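Local coordinates for protein manganese lipoxygenase (Gaeumannomyces graminis, PDB 5FX8) that oxidises linoleic and alpha-linolenic acids with molecular oxygen at a manganese centre, giving 11S- and 13R-hydroperoxy fatty acids, at residues F213-S218 against I276-N281; S218-Y223 against D282-Q287. One frame throughout, in Å; residues are numbered along the deposited sequence.

Contact 1. Residues F213-S218 against I276-N281; sequences FLVDHS and IMFNNN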
ATOM      1  N   PHE A 213      -4.800  22.696  20.510  1.00 13.00           N
ATOM      2  CA  PHE A 213      -4.064  21.568  19.969  1.00 12.57           C
ATOM      3  C   PHE A 213      -3.064  22.084  18.946  1.00 12.51           C
ATOM      4  O   PHE A 213      -3.298  23.092  18.291  1.00 11.65           O
ATOM      5  CB  PHE A 213      -4.987  20.560  19.296  1.00 12.12           C
ATOM      6  CG  PHE A 213      -6.045  20.015  20.176  1.00 13.83           C
ATOM      7  CD1 PHE A 213      -7.202  20.737  20.435  1.00 14.57           C
ATOM      8  CD2 PHE A 213      -5.915  18.757  20.726  1.00 13.95           C
ATOM      9  CE1 PHE A 213      -8.176  20.217  21.241  1.00 14.31           C
ATOM     10  CE2 PHE A 213      -6.895  18.246  21.525  1.00 14.47           C
ATOM     11  CZ  PHE A 213      -8.023  18.985  21.783  1.00 14.01           C
ATOM     12  N   LEU A 214      -1.957  21.373  18.792  1.00 13.88           N
ATOM     13  CA  LEU A 214      -0.839  21.855  17.996  1.00 12.01           C
ATOM     14  C   LEU A 214      -0.354  20.778  17.052  1.00 11.83           C
ATOM     15  O   LEU A 214      -0.236  19.623  17.446  1.00 16.41           O
ATOM     16  CB  LEU A 214       0.325  22.276  18.884  1.00 12.39           C
ATOM     17  CG  LEU A 214       1.643  22.615  18.185  1.00 14.56           C
ATOM     18  CD1 LEU A 214       1.478  23.771  17.243  1.00 11.75           C
ATOM     19  CD2 LEU A 214       2.657  22.965  19.207  1.00 15.74           C
ATOM     20  N   VAL A 215      -0.055  21.157  15.818  1.00 11.31           N
ATOM     21  CA  VAL A 215       0.759  20.356  14.916  1.00 10.42           C
ATOM     22  C   VAL A 215       2.039  21.125  14.647  1.00 11.48           C
ATOM     23  O   VAL A 215       1.996  22.254  14.155  1.00 13.02           O
ATOM     24  CB  VAL A 215       0.033  20.059  13.607  1.00 11.42           C
ATOM     25  CG1 VAL A 215       0.953  19.301  12.658  1.00 11.65           C
ATOM     26  CG2 VAL A 215      -1.199  19.287  13.891  1.00 13.63           C
ATOM     27  N   ASP A 216       3.174  20.516  14.938  1.00 12.39           N
ATOM     28  CA  ASP A 216       4.465  21.196  14.867  1.00 12.89           C
ATOM     29  C   ASP A 216       5.309  20.565  13.766  1.00 12.04           C
ATOM     30  O   ASP A 216       6.007  19.585  14.013  1.00 17.54           O
ATOM     31  CB  ASP A 216       5.187  21.127  16.217  1.00 11.52           C
ATOM     32  CG  ASP A 216       6.318  22.139  16.336  1.00 13.65           C
ATOM     33  OD1 ASP A 216       6.826  22.580  15.312  1.00 14.81           O
ATOM     34  OD2 ASP A 216       6.708  22.511  17.450  1.00 14.44           O
ATOM     35  N   HIS A 217       5.298  21.129  12.565  1.00 11.68           N
ATOM     36  CA  HIS A 217       6.242  20.712  11.536  1.00 12.31           C
ATOM     37  C   HIS A 217       7.438  21.644  11.417  1.00 13.80           C
ATOM     38  O   HIS A 217       8.065  21.693  10.364  1.00 15.88           O
ATOM     39  CB  HIS A 217       5.559  20.602  10.179  1.00 12.16           C
ATOM     40  CG  HIS A 217       4.547  19.517  10.116  1.00 11.25           C
ATOM     41  ND1 HIS A 217       4.728  18.309  10.736  1.00 11.49           N
ATOM     42  CD2 HIS A 217       3.321  19.473   9.554  1.00 11.39           C
ATOM     43  CE1 HIS A 217       3.666  17.554  10.541  1.00 12.16           C
ATOM     44  NE2 HIS A 217       2.795  18.238   9.830  1.00 11.93           N
ATOM     45  N   SER A 218       7.772  22.380  12.470  1.00 13.64           N
ATOM     46  CA  SER A 218       8.805  23.391  12.362  1.00 13.44           C
ATOM     47  C   SER A 218      10.195  22.788  12.230  1.00 14.16           C
ATOM     48  O   SER A 218      11.106  23.478  11.787  1.00 12.98           O
ATOM     49  CB  SER A 218       8.744  24.297  13.571  1.00 12.52           C
ATOM     50  OG  SER A 218       8.998  23.525  14.722  1.00 14.02           O
ATOM     51  N   ILE A 276      -2.463  24.973   2.252  1.00 12.66           N
ATOM     52  CA  ILE A 276      -1.698  24.178   1.299  1.00 12.69           C
ATOM     53  C   ILE A 276      -0.262  23.981   1.782  1.00 13.82           C
ATOM     54  O   ILE A 276       0.291  22.874   1.691  1.00 21.24           O
ATOM     55  CB  ILE A 276      -1.741  24.811  -0.103  1.00 15.54           C
ATOM     56  CG1 ILE A 276      -3.164  24.781  -0.656  1.00 16.37           C
ATOM     57  CG2 ILE A 276      -0.883  24.018  -1.056  1.00 14.31           C
ATOM     58  CD1 ILE A 276      -3.309  25.338  -2.027  1.00 13.19           C
ATOM     59  N   MET A 277       0.366  25.030   2.316  1.00 14.07           N
ATOM     60  CA  MET A 277       1.728  24.862   2.808  1.00 15.43           C
ATOM     61  C   MET A 277       1.779  23.870   3.966  1.00 14.84           C
ATOM     62  O   MET A 277       2.672  23.007   4.031  1.00 22.14           O
ATOM     63  CB  MET A 277       2.309  26.211   3.216  1.00 15.27           C
ATOM     64  CG  MET A 277       2.433  27.153   2.069  1.00 16.44           C
ATOM     65  SD  MET A 277       3.260  28.700   2.478  1.00 35.95           S
ATOM     66  CE  MET A 277       2.008  29.607   3.351  1.00 16.73           C
ATOM     67  N   PHE A 278       0.825  23.975   4.886  1.00 14.27           N
ATOM     68  CA  PHE A 278       0.756  23.000   5.963  1.00 12.59           C
ATOM     69  C   PHE A 278       0.546  21.600   5.418  1.00 11.77           C
ATOM     70  O   PHE A 278       1.121  20.648   5.931  1.00 19.49           O
ATOM     71  CB  PHE A 278      -0.350  23.369   6.943  1.00 11.91           C
ATOM     72  CG  PHE A 278      -0.522  22.389   8.076  1.00 12.95           C
ATOM     73  CD1 PHE A 278      -1.293  21.249   7.928  1.00 10.36           C
ATOM     74  CD2 PHE A 278       0.042  22.643   9.311  1.00 13.76           C
ATOM     75  CE1 PHE A 278      -1.467  20.388   8.952  1.00 10.00           C
ATOM     76  CE2 PHE A 278      -0.134  21.771  10.351  1.00 11.28           C
ATOM     77  CZ  PHE A 278      -0.896  20.631  10.156  1.00 11.23           C
ATOM     78  N   ASN A 279      -0.278  21.441   4.392  1.00 17.41           N
ATOM     79  CA  ASN A 279      -0.503  20.091   3.901  1.00 11.28           C
ATOM     80  C   ASN A 279       0.751  19.511   3.253  1.00 12.52           C
ATOM     81  O   ASN A 279       0.957  18.292   3.265  1.00 11.11           O
ATOM     82  CB  ASN A 279      -1.668  20.091   2.939  1.00 11.66           C
ATOM     83  CG  ASN A 279      -2.990  20.235   3.648  1.00 13.84           C
ATOM     84  OD1 ASN A 279      -3.116  19.912   4.812  1.00 16.91           O
ATOM     85  ND2 ASN A 279      -3.982  20.725   2.943  1.00 15.34           N
ATOM     86  N   ASN A 280       1.584  20.379   2.688  1.00 12.48           N
ATOM     87  CA  ASN A 280       2.872  19.985   2.155  1.00 10.93           C
ATOM     88  C   ASN A 280       3.791  19.488   3.259  1.00 14.19           C
ATOM     89  O   ASN A 280       4.461  18.448   3.123  1.00 12.32           O
ATOM     90  CB  ASN A 280       3.458  21.199   1.447  1.00 13.79           C
ATOM     91  CG  ASN A 280       4.773  20.929   0.823  1.00 11.64           C
ATOM     92  OD1 ASN A 280       5.806  21.345   1.318  1.00 12.68           O
ATOM     93  ND2 ASN A 280       4.748  20.235  -0.281  1.00 13.25           N
ATOM     94  N   ASN A 281       3.840  20.223   4.368  1.00 11.27           N
ATOM     95  CA  ASN A 281       4.669  19.774   5.474  1.00 11.81           C
ATOM     96  C   ASN A 281       4.132  18.488   6.100  1.00 11.03           C
ATOM     97  O   ASN A 281       4.904  17.602   6.477  1.00 17.48           O
ATOM     98  CB  ASN A 281       4.784  20.881   6.509  1.00 11.15           C
ATOM     99  CG  ASN A 281       5.485  22.092   5.976  1.00 13.40           C
ATOM    100  OD1 ASN A 281       5.059  23.221   6.196  1.00 19.37           O
ATOM    101  ND2 ASN A 281       6.574  21.869   5.263  1.00 13.18           N
TER
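In the helical catalytic fold of lipoxygenases, a strand of the small antiparallel sheet packs on the long helix 268-305, which also supplies the manganese ligands His290 and His294; here Val215 of strand 212-216 and His217 meet Phe278 and Asn281. Phe278 reaches the strand because its CG is anti to the backbone N (chi1 178°), and the rim of its ring is then the first part to arrive. Val215 CG1 lies 3.4 Å from Phe278 CZ, and Val215 CB, 3.6 Å from the same CZ, sits at the ring edge in its plane; the two side chains cross at about a right angle. Phe278 has a second aromatic neighbour in Phe164.

His217 is placed between strand and helix. Val215 CG1 lies over one face of the imidazole, displaced toward the rim, whereas the backbone O of Asn281 is over the centre of the opposite face. His217 CD2 touches Asn281 CB at 3.7 Å, and the two side chains run past each other in opposite senses. Against Phe278 the imidazole is oblique, with planes at 42° and centroids 5.5 Å apart, so the pair is no regular stack. The polar ends are engaged beyond the two segments. His217 NE2 is hydrogen-bonded to Asp282 OD1, which fixes the rotation of the ring, while Asn281 bonds through OD1 to Cys234 N and through ND2 to Ala232 O and Gln220 OE1. All four touching residues are buried. After Asp216 the chain bends in an Asx turn: Ser218 N donates to Asp216 OD1 at 3.0 Å, nearly in line with the carboxylate C-O bond.

Contact 2. Residues S218-Y223 against D282-Q287; sequences SYQKKY and DLFYSQ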
ATOM      1  N   SER A 218       7.772  22.380  12.470  1.00 13.64           N
ATOM      2  CA  SER A 218       8.805  23.391  12.362  1.00 13.44           C
ATOM      3  C   SER A 218      10.195  22.788  12.230  1.00 14.16           C
ATOM      4  O   SER A 218      11.106  23.478  11.787  1.00 12.98           O
ATOM      5  CB  SER A 218       8.744  24.297  13.571  1.00 12.52           C
ATOM      6  OG  SER A 218       8.998  23.525  14.722  1.00 14.02           O
ATOM      7  N   TYR A 219      10.380  21.528  12.609  1.00 13.43           N
ATOM      8  CA  TYR A 219      11.661  20.862  12.420  1.00 12.89           C
ATOM      9  C   TYR A 219      12.092  20.834  10.954  1.00 13.60           C
ATOM     10  O   TYR A 219      13.284  20.699  10.677  1.00 13.50           O
ATOM     11  CB  TYR A 219      11.587  19.433  12.981  1.00 14.58           C
ATOM     12  CG  TYR A 219      12.918  18.736  13.100  1.00 17.31           C
ATOM     13  CD1 TYR A 219      13.709  18.904  14.226  1.00 18.82           C
ATOM     14  CD2 TYR A 219      13.392  17.903  12.085  1.00 18.17           C
ATOM     15  CE1 TYR A 219      14.933  18.283  14.347  1.00 20.53           C
ATOM     16  CE2 TYR A 219      14.628  17.274  12.187  1.00 17.61           C
ATOM     17  CZ  TYR A 219      15.400  17.470  13.326  1.00 26.48           C
ATOM     18  OH  TYR A 219      16.638  16.852  13.455  1.00 26.69           O
ATOM     19  N   GLN A 220      11.161  20.941  10.011  1.00 12.51           N
ATOM     20  CA  GLN A 220      11.546  20.939   8.609  1.00 14.11           C
ATOM     21  C   GLN A 220      12.212  22.248   8.181  1.00 14.25           C
ATOM     22  O   GLN A 220      12.617  22.392   7.034  1.00 14.18           O
ATOM     23  CB  GLN A 220      10.332  20.646   7.727  1.00 13.31           C
ATOM     24  CG  GLN A 220       9.686  19.323   8.011  1.00 11.37           C
ATOM     25  CD  GLN A 220       8.398  19.088   7.246  1.00 12.08           C
ATOM     26  OE1 GLN A 220       8.216  19.545   6.114  1.00 14.91           O
ATOM     27  NE2 GLN A 220       7.480  18.385   7.882  1.00 15.14           N
ATOM     28  N   LYS A 221      12.316  23.204   9.087  1.00 14.45           N
ATOM     29  CA  LYS A 221      13.105  24.397   8.850  1.00 13.19           C
ATOM     30  C   LYS A 221      14.564  24.043   8.570  1.00 15.38           C
ATOM     31  O   LYS A 221      15.239  24.739   7.803  1.00 18.34           O
ATOM     32  CB  LYS A 221      12.938  25.282  10.072  1.00 13.48           C
ATOM     33  CG  LYS A 221      13.617  26.561  10.093  1.00 22.89           C
ATOM     34  CD  LYS A 221      13.413  27.192  11.450  1.00 19.30           C
ATOM     35  CE  LYS A 221      13.737  26.190  12.540  1.00 20.46           C
ATOM     36  NZ  LYS A 221      13.784  26.803  13.886  1.00 25.56           N
ATOM     37  N   LYS A 222      15.041  22.933   9.144  1.00 15.40           N
ATOM     38  CA  LYS A 222      16.394  22.395   9.016  1.00 14.41           C
ATOM     39  C   LYS A 222      16.766  21.950   7.597  1.00 13.25           C
ATOM     40  O   LYS A 222      17.954  21.790   7.310  1.00 15.97           O
ATOM     41  CB  LYS A 222      16.521  21.236  10.011  1.00 14.16           C
ATOM     42  CG  LYS A 222      17.452  20.129   9.661  1.00 14.40           C
ATOM     43  CD  LYS A 222      17.367  19.021  10.671  1.00 17.60           C
ATOM     44  CE  LYS A 222      18.456  17.993  10.437  1.00 16.79           C
ATOM     45  NZ  LYS A 222      18.519  16.999  11.536  1.00 23.95           N
ATOM     46  N   TYR A 223      15.809  21.805   6.695  1.00 13.54           N
ATOM     47  CA  TYR A 223      16.038  21.300   5.352  1.00 11.24           C
ATOM     48  C   TYR A 223      15.895  22.412   4.315  1.00 13.72           C
ATOM     49  O   TYR A 223      15.149  23.377   4.503  1.00 13.88           O
ATOM     50  CB  TYR A 223      15.057  20.167   5.033  1.00 13.62           C
ATOM     51  CG  TYR A 223      15.093  19.043   6.045  1.00 12.77           C
ATOM     52  CD1 TYR A 223      16.291  18.433   6.378  1.00 11.59           C
ATOM     53  CD2 TYR A 223      13.950  18.634   6.698  1.00 12.29           C
ATOM     54  CE1 TYR A 223      16.334  17.454   7.294  1.00 13.97           C
ATOM     55  CE2 TYR A 223      13.988  17.634   7.631  1.00 13.47           C
ATOM     56  CZ  TYR A 223      15.182  17.040   7.921  1.00 14.61           C
ATOM     57  OH  TYR A 223      15.266  16.036   8.860  1.00 20.84           O
ATOM     58  N   ASP A 282       2.812  18.362   6.196  1.00 10.51           N
ATOM     59  CA  ASP A 282       2.196  17.174   6.761  1.00 10.18           C
ATOM     60  C   ASP A 282       2.410  15.958   5.872  1.00 10.52           C
ATOM     61  O   ASP A 282       2.620  14.852   6.376  1.00 10.23           O
ATOM     62  CB  ASP A 282       0.712  17.432   6.991  1.00 10.06           C
ATOM     63  CG  ASP A 282       0.102  16.451   7.945  1.00 11.30           C
ATOM     64  OD1 ASP A 282       0.471  16.488   9.133  1.00 10.64           O
ATOM     65  OD2 ASP A 282      -0.732  15.629   7.502  1.00 15.63           O
ATOM     66  N   LEU A 283       2.389  16.140   4.552  1.00 10.60           N
ATOM     67  CA  LEU A 283       2.680  15.028   3.653  1.00 10.69           C
ATOM     68  C   LEU A 283       4.122  14.560   3.810  1.00 12.72           C
ATOM     69  O   LEU A 283       4.396  13.351   3.888  1.00 16.34           O
ATOM     70  CB  LEU A 283       2.393  15.429   2.207  1.00  9.75           C
ATOM     71  CG  LEU A 283       2.410  14.283   1.184  1.00 15.96           C
ATOM     72  CD1 LEU A 283       1.583  13.040   1.590  1.00  9.85           C
ATOM     73  CD2 LEU A 283       1.938  14.798  -0.153  1.00 12.21           C
ATOM     74  N   PHE A 284       5.062  15.501   3.854  1.00 10.69           N
ATOM     75  CA  PHE A 284       6.434  15.108   4.121  1.00 10.18           C
ATOM     76  C   PHE A 284       6.521  14.311   5.409  1.00 12.80           C
ATOM     77  O   PHE A 284       7.202  13.278   5.469  1.00 10.42           O
ATOM     78  CB  PHE A 284       7.299  16.351   4.195  1.00 11.30           C
ATOM     79  CG  PHE A 284       8.706  16.095   4.612  1.00 12.41           C
ATOM     80  CD1 PHE A 284       9.068  16.122   5.952  1.00 10.35           C
ATOM     81  CD2 PHE A 284       9.679  15.877   3.664  1.00  9.98           C
ATOM     82  CE1 PHE A 284      10.355  15.906   6.318  1.00 10.57           C
ATOM     83  CE2 PHE A 284      10.960  15.670   4.026  1.00  9.66           C
ATOM     84  CZ  PHE A 284      11.311  15.681   5.343  1.00 10.50           C
ATOM     85  N   TYR A 285       5.832  14.784   6.456  1.00 10.15           N
ATOM     86  CA  TYR A 285       5.907  14.125   7.753  1.00 10.14           C
ATOM     87  C   TYR A 285       5.395  12.698   7.676  1.00 11.19           C
ATOM     88  O   TYR A 285       6.036  11.771   8.164  1.00 12.67           O
ATOM     89  CB  TYR A 285       5.116  14.902   8.802  1.00 10.33           C
ATOM     90  CG  TYR A 285       5.039  14.187  10.139  1.00 11.35           C
ATOM     91  CD1 TYR A 285       4.023  13.275  10.408  1.00 10.78           C
ATOM     92  CD2 TYR A 285       5.980  14.418  11.127  1.00 11.83           C
ATOM     93  CE1 TYR A 285       3.963  12.618  11.601  1.00 10.98           C
ATOM     94  CE2 TYR A 285       5.916  13.776  12.326  1.00 11.29           C
ATOM     95  CZ  TYR A 285       4.905  12.876  12.556  1.00 12.33           C
ATOM     96  OH  TYR A 285       4.825  12.223  13.756  1.00 20.58           O
ATOM     97  N   SER A 286       4.209  12.510   7.109  1.00 11.64           N
ATOM     98  CA  SER A 286       3.582  11.203   7.163  1.00 10.89           C
ATOM     99  C   SER A 286       4.394  10.212   6.357  1.00 11.01           C
ATOM    100  O   SER A 286       4.644   9.073   6.794  1.00 17.91           O
ATOM    101  CB  SER A 286       2.152  11.296   6.652  1.00 10.58           C
ATOM    102  OG  SER A 286       2.105  11.320   5.247  1.00  9.86           O
ATOM    103  N   GLN A 287       4.868  10.653   5.198  1.00 10.26           N
ATOM    104  CA  GLN A 287       5.641   9.740   4.382  1.00 10.60           C
ATOM    105  C   GLN A 287       6.950   9.376   5.056  1.00 14.14           C
ATOM    106  O   GLN A 287       7.445   8.264   4.885  1.00 15.48           O
ATOM    107  CB  GLN A 287       5.862  10.324   2.990  1.00 10.81           C
ATOM    108  CG  GLN A 287       4.574  10.400   2.186  1.00 10.27           C
ATOM    109  CD  GLN A 287       3.605   9.246   2.496  1.00 10.38           C
ATOM    110  OE1 GLN A 287       3.871   8.101   2.160  1.00  9.34           O
ATOM    111  NE2 GLN A 287       2.483   9.561   3.149  1.00 15.86           N
TER
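Gln220 and Phe284 form the close part of this contact, in which a short 3-10 turn, residues 218-222, leans on the lipoxygenase metal-ligand helix 268-305. The turn is evidenced by i to i+3 backbone bonds such as Lys221 N to Ser218 O at 3.0 Å. Gln220 crosses the gap as an extended chain beyond CG (chi2 174°), and its amide ends against Phe284 CD1: Gln220 CD is 3.3 Å from Phe284 CD1, and Gln220 NE2 is 3.4 Å from that same carbon. Amide and ring planes are inclined by 43°, an oblique approach rather than a stack. Behind the amide, Gln220 CG is 3.9 Å from Phe284 CE1. Gln220 OE1 takes a bond from Asn281 ND2, one helical turn before Tyr285, which ties the amide to the helix. Both residues are buried.

Looser packing follows at the far end of the same ring. Phe284 CZ meets Tyr223 CE2 at 4.0 Å, the rings being 5.9 Å apart between centroids with planes at 49°. Tyr285 barely joins in, with its CB 4.3 Å from Gln220 NE2; its side chain lies about 8 Å from that of His290. Toward solvent, the exposed Lys221 takes no part, and Lys222 NZ forms a salt bridge with Asp356 OD2, which also bonds Tyr223 OH. The aliphatic part of Lys222 remains against the tyrosine, with Lys222 CG over one face of the Tyr223 ring, displaced toward its rim.

The two contacts are neighbours, their centres 8 Å apart, and each pairs one piece of the run 213-223 with one piece of helix 268-305. Along the chain come 213-218, then 218-223, then 276-281 and 282-287: strand 212-216 leads to the 3-10 turn through the shared Ser218. Three of the other four strands of the sheet, 235-241, 246-253 and 261-262, lie in the intervening sequence, while 177-178 comes earlier. Besides the polar ties of His217 and Asn281, apolar packing joins the pair, since His217 CE1 is 3.5 Å from Tyr285 CB. Strand and 3-10 turn thus pack along about two turns of one helix, just ahead of its manganese ligands His290 and His294.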